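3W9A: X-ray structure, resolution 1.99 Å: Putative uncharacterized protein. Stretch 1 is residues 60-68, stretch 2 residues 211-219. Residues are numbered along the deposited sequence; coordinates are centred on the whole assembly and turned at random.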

# COMPACT_ATOMS: atom_id res chain seq x y z
N ARG A 60 14.27 -6.16 -2.34
CA ARG A 60 13.28 -7.04 -1.72
C ARG A 60 11.88 -6.42 -1.67
O ARG A 60 11.70 -5.26 -2.01
N GLY A 61 10.90 -7.23 -1.28
CA GLY A 61 9.54 -6.74 -0.98
C GLY A 61 9.11 -7.02 0.46
O GLY A 61 9.81 -7.68 1.23
N LEU A 62 7.94 -6.52 0.82
CA LEU A 62 7.41 -6.65 2.16
C LEU A 62 6.22 -7.58 2.18
O LEU A 62 5.27 -7.37 1.42
N LYS A 63 6.28 -8.61 3.02
CA LYS A 63 5.09 -9.41 3.32
C LYS A 63 4.42 -8.81 4.54
O LYS A 63 5.02 -8.75 5.61
N VAL A 64 3.18 -8.37 4.38
CA VAL A 64 2.43 -7.78 5.49
C VAL A 64 1.51 -8.86 5.99
O VAL A 64 0.70 -9.35 5.23
N THR A 65 1.62 -9.24 7.26
CA THR A 65 0.75 -10.27 7.83
C THR A 65 -0.17 -9.72 8.92
O THR A 65 0.28 -9.09 9.89
N ILE A 66 -1.46 -10.02 8.79
CA ILE A 66 -2.42 -9.80 9.86
C ILE A 66 -2.89 -11.13 10.44
O ILE A 66 -3.17 -12.08 9.71
N ASP A 67 -2.90 -11.23 11.77
CA ASP A 67 -3.50 -12.39 12.42
C ASP A 67 -4.35 -11.88 13.57
O ASP A 67 -4.51 -10.66 13.72
N THR A 68 -4.88 -12.81 14.37
CA THR A 68 -5.78 -12.46 15.44
C THR A 68 -5.12 -11.61 16.52
O THR A 68 -5.82 -10.93 17.24
N PRO A 211 -7.79 -18.00 9.87
CA PRO A 211 -6.34 -18.04 9.81
C PRO A 211 -5.74 -16.70 9.39
O PRO A 211 -6.50 -15.77 9.05
N PRO A 212 -4.40 -16.60 9.37
CA PRO A 212 -3.78 -15.31 9.02
C PRO A 212 -3.89 -15.00 7.54
O PRO A 212 -4.17 -15.88 6.74
N GLU A 213 -3.69 -13.72 7.20
CA GLU A 213 -3.59 -13.26 5.82
C GLU A 213 -2.20 -12.69 5.54
O GLU A 213 -1.63 -12.00 6.38
N ASP A 214 -1.66 -12.99 4.35
CA ASP A 214 -0.45 -12.33 3.85
C ASP A 214 -0.82 -11.45 2.67
O ASP A 214 -1.57 -11.87 1.78
N TRP A 215 -0.30 -10.24 2.68
CA TRP A 215 -0.35 -9.34 1.54
C TRP A 215 1.11 -9.00 1.24
O TRP A 215 1.92 -8.90 2.17
N TYR A 216 1.45 -8.85 -0.03
CA TYR A 216 2.80 -8.47 -0.41
C TYR A 216 2.80 -7.10 -1.05
O TYR A 216 1.93 -6.76 -1.86
N VAL A 217 3.78 -6.29 -0.66
CA VAL A 217 3.84 -4.88 -1.09
C VAL A 217 5.25 -4.59 -1.56
O VAL A 217 6.21 -4.95 -0.87
N SER A 218 5.41 -3.95 -2.71
CA SER A 218 6.73 -3.50 -3.14
C SER A 218 6.67 -2.24 -3.99
O SER A 218 5.60 -1.84 -4.45
N GLY A 219 7.83 -1.63 -4.19
CA GLY A 219 7.94 -0.45 -5.06
C GLY A 219 7.11 0.73 -4.58
O GLY A 219 6.36 1.33 -5.35

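Strand 61-66 runs antiparallel to strand 213-219, with 154° between their N-to-C directions and 4.5 Å between their axes at closest approach. Each bridged pair, such as Ile 66 with Glu 213, puts its side chains on the same face of the sheet, and the contact buries 609 Å² in all. Ile 66 (66 Å²), Lys 63 (63 Å²) and Val 217 (59 Å²) have the most area covered by the opposing stretch, and each marks a different kind of packing.

Ile 66 pairs with Glu 213. Its backbone is held at both ends, Ile 66 N to Glu 213 O at 3.1 Å and Glu 213 N to Ile 66 O at 3.0 Å. With chi1 p and chi2 t, the end of the side chain comes nearer the other strand, and Ile 66 CD1 lies 3.3 Å from Glu 213 OE1. That carboxylate has its own polar partner: Glu 213 (chi1 m, chi2 t) accepts a hydrogen bond from Trp 215 NE1 to Glu 213 OE1, 3.0 Å and 167° at the hydrogen, while its OE2 is satisfied elsewhere in the structure.

Val 217 (chi1 t) shares this face. Its CG2 approaches Val 64 CG2 to 4.3 Å, and Val 64, also t, meets its own pair partner through Val 64 CB and Trp 215 CB at 4.4 Å. Trp 215 takes chi1 m with chi2 at 71°; its ring presents an edge to Val 64 O, which lies near the ring plane. Leu 62, with chi1 t and chi2 p, completes the row opposite Val 217.

Lys 63 lies on the other face, with Thr 65, Asp 214 and Tyr 216. Its chi1 and chi2 are t, and its CG sits over one face of the Tyr 216 ring: Lys 63 CG is 4.0 Å from the ring centroid, 23° off the normal, the geometry of a CH-pi contact. Tyr 216 adopts chi1 m. Farther out, Lys 63 CD packs 3.5 Å from Asp 214 CG, but Lys 63 NZ remains 4.4 Å from Asp 214 OD2, opposite charges beyond salt-bridge range.

Asp 214 instead engages Thr 65. Both have chi1 m, and Thr 65 OG1 donates to Asp 214 OD1 at 2.7 Å, the one side-chain hydrogen bond between the stretches. Thr 65 CG2 also reaches Pro 212 CB at 4.2 Å.

Beyond the last bridge at the other end, a water lies 2.9 Å from Arg 60 O and accepts from Gly 219 N, its oxygen 3.0 Å from that nitrogen.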

# COMPACT_ATOMS: atom_id res chain seq x y z
CB ARG A 60 13.76 -7.46 -0.33
CG ARG A 60 13.92 -6.34 0.65
CD ARG A 60 14.60 -6.84 1.91
NE ARG A 60 16.01 -7.10 1.68
CZ ARG A 60 16.97 -6.18 1.66
NH1 ARG A 60 16.71 -4.89 1.86
NH2 ARG A 60 18.22 -6.56 1.42
CB LEU A 62 6.99 -5.29 2.68
CG LEU A 62 6.38 -5.25 4.08
CD1 LEU A 62 7.42 -5.52 5.16
CD2 LEU A 62 5.75 -3.89 4.31
CB LYS A 63 5.45 -10.87 3.64
CG LYS A 63 4.23 -11.78 3.62
CD LYS A 63 4.36 -13.09 4.41
CE LYS A 63 5.72 -13.71 4.42
NZ LYS A 63 5.71 -15.12 4.93
CB VAL A 64 1.63 -6.54 4.99
CG1 VAL A 64 0.56 -6.13 5.99
CG2 VAL A 64 2.57 -5.39 4.68
CB THR A 65 1.58 -11.47 8.38
OG1 THR A 65 2.34 -12.08 7.33
CG2 THR A 65 0.66 -12.54 9.02
CB ILE A 66 -3.62 -8.95 9.41
CG1 ILE A 66 -4.26 -9.52 8.13
CG2 ILE A 66 -3.18 -7.49 9.23
CD1 ILE A 66 -5.58 -8.90 7.72
CB ASP A 67 -2.45 -13.42 12.86
CG ASP A 67 -1.53 -12.92 13.97
OD1 ASP A 67 -1.78 -11.88 14.61
OD2 ASP A 67 -0.50 -13.59 14.18
CB THR A 68 -6.42 -13.69 16.12
OG1 THR A 68 -5.42 -14.48 16.77
CG2 THR A 68 -7.13 -14.52 15.14
CB PRO A 211 -6.09 -19.12 8.75
CG PRO A 211 -7.22 -18.98 7.82
CD PRO A 211 -8.40 -18.56 8.65
CB PRO A 212 -2.31 -15.48 9.44
CG PRO A 212 -2.25 -16.74 10.23
CD PRO A 212 -3.40 -17.59 9.79
CB GLU A 213 -4.58 -12.14 5.56
CG GLU A 213 -6.03 -12.49 5.78
CD GLU A 213 -6.98 -11.44 5.22
OE1 GLU A 213 -6.51 -10.34 4.87
OE2 GLU A 213 -8.20 -11.72 5.12
CB ASP A 214 0.61 -13.35 3.41
CG ASP A 214 1.07 -14.27 4.53
OD1 ASP A 214 1.14 -13.84 5.69
OD2 ASP A 214 1.37 -15.42 4.23
CB TRP A 215 -1.12 -8.07 1.91
CG TRP A 215 -2.58 -8.28 2.22
CD1 TRP A 215 -3.11 -8.90 3.32
CD2 TRP A 215 -3.68 -7.84 1.43
NE1 TRP A 215 -4.47 -8.90 3.23
CE2 TRP A 215 -4.85 -8.25 2.09
CE3 TRP A 215 -3.78 -7.16 0.22
CZ2 TRP A 215 -6.11 -7.97 1.59
CZ3 TRP A 215 -5.05 -6.91 -0.29
CH2 TRP A 215 -6.19 -7.31 0.40
CB TYR A 216 3.42 -9.50 -1.34
CG TYR A 216 3.47 -10.92 -0.77
CD1 TYR A 216 4.67 -11.49 -0.37
CD2 TYR A 216 2.31 -11.69 -0.64
CE1 TYR A 216 4.73 -12.79 0.11
CE2 TYR A 216 2.36 -12.97 -0.13
CZ TYR A 216 3.57 -13.51 0.24
OH TYR A 216 3.62 -14.79 0.74
CB VAL A 217 3.51 -3.93 0.07
CG1 VAL A 217 3.68 -2.47 -0.34
CG2 VAL A 217 2.12 -4.19 0.60
CB SER A 218 7.44 -4.61 -3.90
OG SER A 218 6.75 -4.88 -5.09
O HOH W 1 10.00 -3.03 -2.75